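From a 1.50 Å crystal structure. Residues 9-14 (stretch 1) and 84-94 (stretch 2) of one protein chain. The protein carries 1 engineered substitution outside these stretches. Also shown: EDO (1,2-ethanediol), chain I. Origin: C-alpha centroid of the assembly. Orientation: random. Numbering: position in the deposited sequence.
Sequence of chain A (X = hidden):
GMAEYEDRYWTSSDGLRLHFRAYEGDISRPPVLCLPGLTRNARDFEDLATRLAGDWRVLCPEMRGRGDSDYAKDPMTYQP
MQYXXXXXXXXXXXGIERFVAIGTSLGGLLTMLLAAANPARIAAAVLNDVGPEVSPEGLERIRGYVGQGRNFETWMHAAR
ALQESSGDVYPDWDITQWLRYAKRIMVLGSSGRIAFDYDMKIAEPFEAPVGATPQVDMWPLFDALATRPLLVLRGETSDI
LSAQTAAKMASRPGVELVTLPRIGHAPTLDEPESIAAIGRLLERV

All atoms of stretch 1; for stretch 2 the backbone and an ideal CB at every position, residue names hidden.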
# COMPACT_ATOMS: atom_id res chain seq x y z
N TYR A 9 -2.61 -9.75 -15.39
CA TYR A 9 -3.25 -10.69 -14.47
C TYR A 9 -2.29 -11.79 -14.08
O TYR A 9 -1.38 -12.13 -14.84
CB TYR A 9 -4.56 -11.28 -15.06
CG TYR A 9 -5.43 -10.13 -15.47
CD1 TYR A 9 -6.31 -9.54 -14.55
CD2 TYR A 9 -5.23 -9.49 -16.69
CE1 TYR A 9 -7.04 -8.41 -14.91
CE2 TYR A 9 -5.94 -8.33 -17.04
CZ TYR A 9 -6.83 -7.80 -16.13
OH TYR A 9 -7.50 -6.65 -16.39
N TRP A 10 -2.57 -12.38 -12.93
CA TRP A 10 -1.87 -13.63 -12.52
C TRP A 10 -2.90 -14.44 -11.78
O TRP A 10 -3.95 -13.92 -11.44
CB TRP A 10 -0.61 -13.37 -11.68
CG TRP A 10 -0.74 -13.13 -10.19
CD1 TRP A 10 -0.49 -14.02 -9.21
CD2 TRP A 10 -1.04 -11.90 -9.54
NE1 TRP A 10 -0.59 -13.43 -7.99
CE2 TRP A 10 -1.02 -12.14 -8.15
CE3 TRP A 10 -1.45 -10.66 -10.00
CZ2 TRP A 10 -1.26 -11.15 -7.23
CZ3 TRP A 10 -1.70 -9.68 -9.09
CH2 TRP A 10 -1.63 -9.92 -7.72
N THR A 11 -2.62 -15.72 -11.58
CA THR A 11 -3.55 -16.61 -10.92
C THR A 11 -3.07 -17.07 -9.51
O THR A 11 -1.97 -17.56 -9.36
CB THR A 11 -3.79 -17.87 -11.81
OG1 THR A 11 -4.21 -17.46 -13.09
CG2 THR A 11 -4.85 -18.76 -11.19
N SER A 12 -3.96 -16.98 -8.53
CA SER A 12 -3.63 -17.47 -7.18
C SER A 12 -3.69 -19.01 -7.19
O SER A 12 -4.33 -19.61 -8.05
CB SER A 12 -4.58 -16.90 -6.15
OG SER A 12 -5.85 -17.49 -6.27
N SER A 13 -3.03 -19.64 -6.21
CA SER A 13 -3.12 -21.11 -6.09
C SER A 13 -4.52 -21.62 -6.10
O SER A 13 -4.75 -22.68 -6.67
CB SER A 13 -2.39 -21.59 -4.83
OG SER A 13 -2.97 -21.08 -3.65
N ASP A 14 -5.39 -20.92 -5.39
CA ASP A 14 -6.76 -21.33 -5.22
C ASP A 14 -7.70 -20.82 -6.33
O ASP A 14 -8.93 -21.00 -6.26
CB ASP A 14 -7.29 -21.02 -3.81
CG ASP A 14 -7.16 -19.56 -3.41
OD1 ASP A 14 -6.45 -18.80 -4.06
OD2 ASP A 14 -7.79 -19.19 -2.39
N UNK A 84 0.54 -12.62 1.08
CA UNK A 84 1.98 -12.89 0.88
C UNK A 84 2.15 -14.05 -0.14
O UNK A 84 2.95 -13.93 -1.08
CB UNK A 84 2.65 -13.24 2.21
N UNK A 85 1.39 -15.14 0.03
CA UNK A 85 1.43 -16.24 -0.92
C UNK A 85 1.05 -15.80 -2.34
O UNK A 85 1.66 -16.19 -3.31
CB UNK A 85 0.49 -17.36 -0.45
N UNK A 86 0.04 -14.95 -2.45
CA UNK A 86 -0.41 -14.48 -3.73
C UNK A 86 0.70 -13.63 -4.37
O UNK A 86 0.87 -13.67 -5.57
CB UNK A 86 -1.71 -13.69 -3.59
N UNK A 87 1.41 -12.84 -3.58
CA UNK A 87 2.50 -12.05 -4.15
C UNK A 87 3.67 -12.97 -4.59
O UNK A 87 4.32 -12.71 -5.60
CB UNK A 87 2.99 -11.02 -3.13
N UNK A 88 3.99 -14.01 -3.78
CA UNK A 88 4.98 -14.99 -4.23
C UNK A 88 4.56 -15.60 -5.56
O UNK A 88 5.41 -15.83 -6.46
CB UNK A 88 5.17 -16.09 -3.18
N UNK A 89 3.27 -15.84 -5.74
CA UNK A 89 2.77 -16.40 -6.99
C UNK A 89 2.95 -15.41 -8.16
O UNK A 89 3.31 -15.80 -9.26
CB UNK A 89 1.30 -16.78 -6.84
N UNK A 90 2.67 -14.11 -7.93
CA UNK A 90 2.95 -13.09 -8.93
C UNK A 90 4.43 -13.07 -9.32
O UNK A 90 4.76 -13.08 -10.52
CB UNK A 90 2.53 -11.72 -8.41
N UNK A 91 5.31 -13.07 -8.32
CA UNK A 91 6.75 -13.00 -8.61
C UNK A 91 7.22 -14.21 -9.40
O UNK A 91 8.02 -14.05 -10.35
CB UNK A 91 7.55 -12.89 -7.31
N UNK A 92 6.74 -15.40 -9.02
CA UNK A 92 7.06 -16.65 -9.72
C UNK A 92 6.57 -16.61 -11.15
O UNK A 92 7.30 -16.92 -12.12
CB UNK A 92 6.45 -17.85 -8.99
N UNK A 93 5.33 -16.21 -11.31
CA UNK A 93 4.69 -16.24 -12.62
C UNK A 93 5.29 -15.25 -13.61
O UNK A 93 5.30 -15.50 -14.83
CB UNK A 93 3.19 -15.96 -12.47
N UNK A 94 5.78 -14.13 -13.08
CA UNK A 94 6.42 -13.09 -13.89
C UNK A 94 7.93 -13.21 -14.00
O UNK A 94 8.55 -12.43 -14.74
CB UNK A 94 6.08 -11.72 -13.31
C1 EDO I . -3.60 -14.76 -15.61
O1 EDO I . -4.77 -14.53 -16.35
C2 EDO I . -3.01 -16.07 -16.08
O2 EDO I . -2.35 -16.61 -14.95

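Strand 9-11 crosses the helix of stretch 2 at 114°, the axes 8.2 Å apart at closest approach.

At position 85 CA-to-CB points sideways, with nothing near the ideal CB. A long polar chain could still reach the hydroxyl of Ser 13. Gln 85 brings its end nearer, and Ser 13 OG donates to Gln 85 OE1 at 2.7 Å.

Position 86 also points sideways. Its ideal CB lies 4.5 Å from Trp 10 CZ2 and 5.0 Å from Ser 12 CB. Ser 13 N lies about 6.6 Å from the ideal CB, so a small side chain or one with an acceptor would suit. It is Asp 86. A water accepts from Ser 13 N (3.0 Å) and donates to Asp 86 OD1 (2.7 Å) and Gln 85 OE1 (3.0 Å). The backbone also takes part: Trp 10 NE1 donates to Asp 86 O at 2.8 Å, a bond that does not involve the side chain.

Position 89 points toward stretch 1. Its ideal CB is 4.0 Å from Trp 10 NE1 and 4.2 Å from Thr 11 O. With the indole and Thr 11 O this near, a small residue suits, though others are not excluded. Ala 89 lays its CB 4.0 Å from Trp 10 CD1.

Position 90 points at the indole, its ideal CB 3.6 Å from Trp 10 CE2. Several aliphatic residues could pack there. Leu 90 places its CB 3.6 Å from the centroid of the Trp 10 five-membered ring, 12° off the normal, a CH-pi contact over the face.

Position 93 points toward stretch 1, its ideal CB 4.7 Å from Trp 10 CB. Beyond lie the N and O of Thr 11, one donor and one acceptor. An amide with enough reach can answer both. Gln 93 does so: Thr 11 N donates to Gln 93 OE1 at 3.1 Å, and Gln 93 NE2 donates to Thr 11 O at 2.9 Å.

Position 94 points sideways into open space, so polar residues would do. Glu 94 brings its end nearer, and a water donates to Glu 94 OE2 (2.7 Å) and Tyr 9 O (2.8 Å).

Positions 84, 87, 88, 91 and 92 point away or lie out of reach of stretch 1, so many side chains would suit. They are Leu 84, Leu 87, Glu 88, Leu 91 and Ala 92, and none makes contact here.

Stretch 2 84-94: LQDLEALLAQE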
# COMPACT_ATOMS: atom_id res chain seq x y z
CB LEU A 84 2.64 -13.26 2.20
CG LEU A 84 4.10 -13.73 2.15
CD1 LEU A 84 4.96 -12.62 1.62
CD2 LEU A 84 4.54 -14.11 3.58
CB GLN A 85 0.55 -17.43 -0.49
CG GLN A 85 0.68 -18.66 -1.45
CD GLN A 85 -0.46 -19.74 -1.32
OE1 GLN A 85 -1.57 -19.61 -1.88
NE2 GLN A 85 -0.14 -20.83 -0.60
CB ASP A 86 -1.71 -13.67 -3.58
CG ASP A 86 -2.89 -14.49 -3.12
OD1 ASP A 86 -2.89 -15.74 -3.24
OD2 ASP A 86 -3.89 -13.85 -2.72
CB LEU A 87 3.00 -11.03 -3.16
CG LEU A 87 2.07 -9.80 -3.00
CD1 LEU A 87 2.37 -9.09 -1.68
CD2 LEU A 87 2.12 -8.90 -4.22
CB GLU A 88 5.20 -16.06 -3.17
CG GLU A 88 5.83 -15.57 -1.90
CD GLU A 88 7.31 -15.18 -2.01
OE1 GLU A 88 7.89 -15.18 -3.12
OE2 GLU A 88 7.89 -14.79 -0.99
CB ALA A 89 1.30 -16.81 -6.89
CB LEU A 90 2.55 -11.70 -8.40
CG LEU A 90 2.95 -10.50 -9.24
CD1 LEU A 90 2.29 -10.49 -10.59
CD2 LEU A 90 2.63 -9.17 -8.48
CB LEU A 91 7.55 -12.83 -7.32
CG LEU A 91 7.30 -11.54 -6.56
CD1 LEU A 91 7.88 -11.62 -5.12
CD2 LEU A 91 7.85 -10.29 -7.30
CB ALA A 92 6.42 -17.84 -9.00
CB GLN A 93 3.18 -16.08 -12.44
CG GLN A 93 2.53 -17.42 -11.86
CD GLN A 93 1.08 -17.26 -11.41
OE1 GLN A 93 0.27 -16.63 -12.10
NE2 GLN A 93 0.72 -17.85 -10.27
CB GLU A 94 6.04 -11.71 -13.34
CG GLU A 94 4.58 -11.35 -13.51
CD GLU A 94 4.19 -11.28 -15.01
OE1 GLU A 94 4.85 -10.53 -15.77
OE2 GLU A 94 3.24 -11.95 -15.41
O HOH W 1 1.09 -13.44 -14.86
O HOH W 2 -1.62 -17.86 -4.27
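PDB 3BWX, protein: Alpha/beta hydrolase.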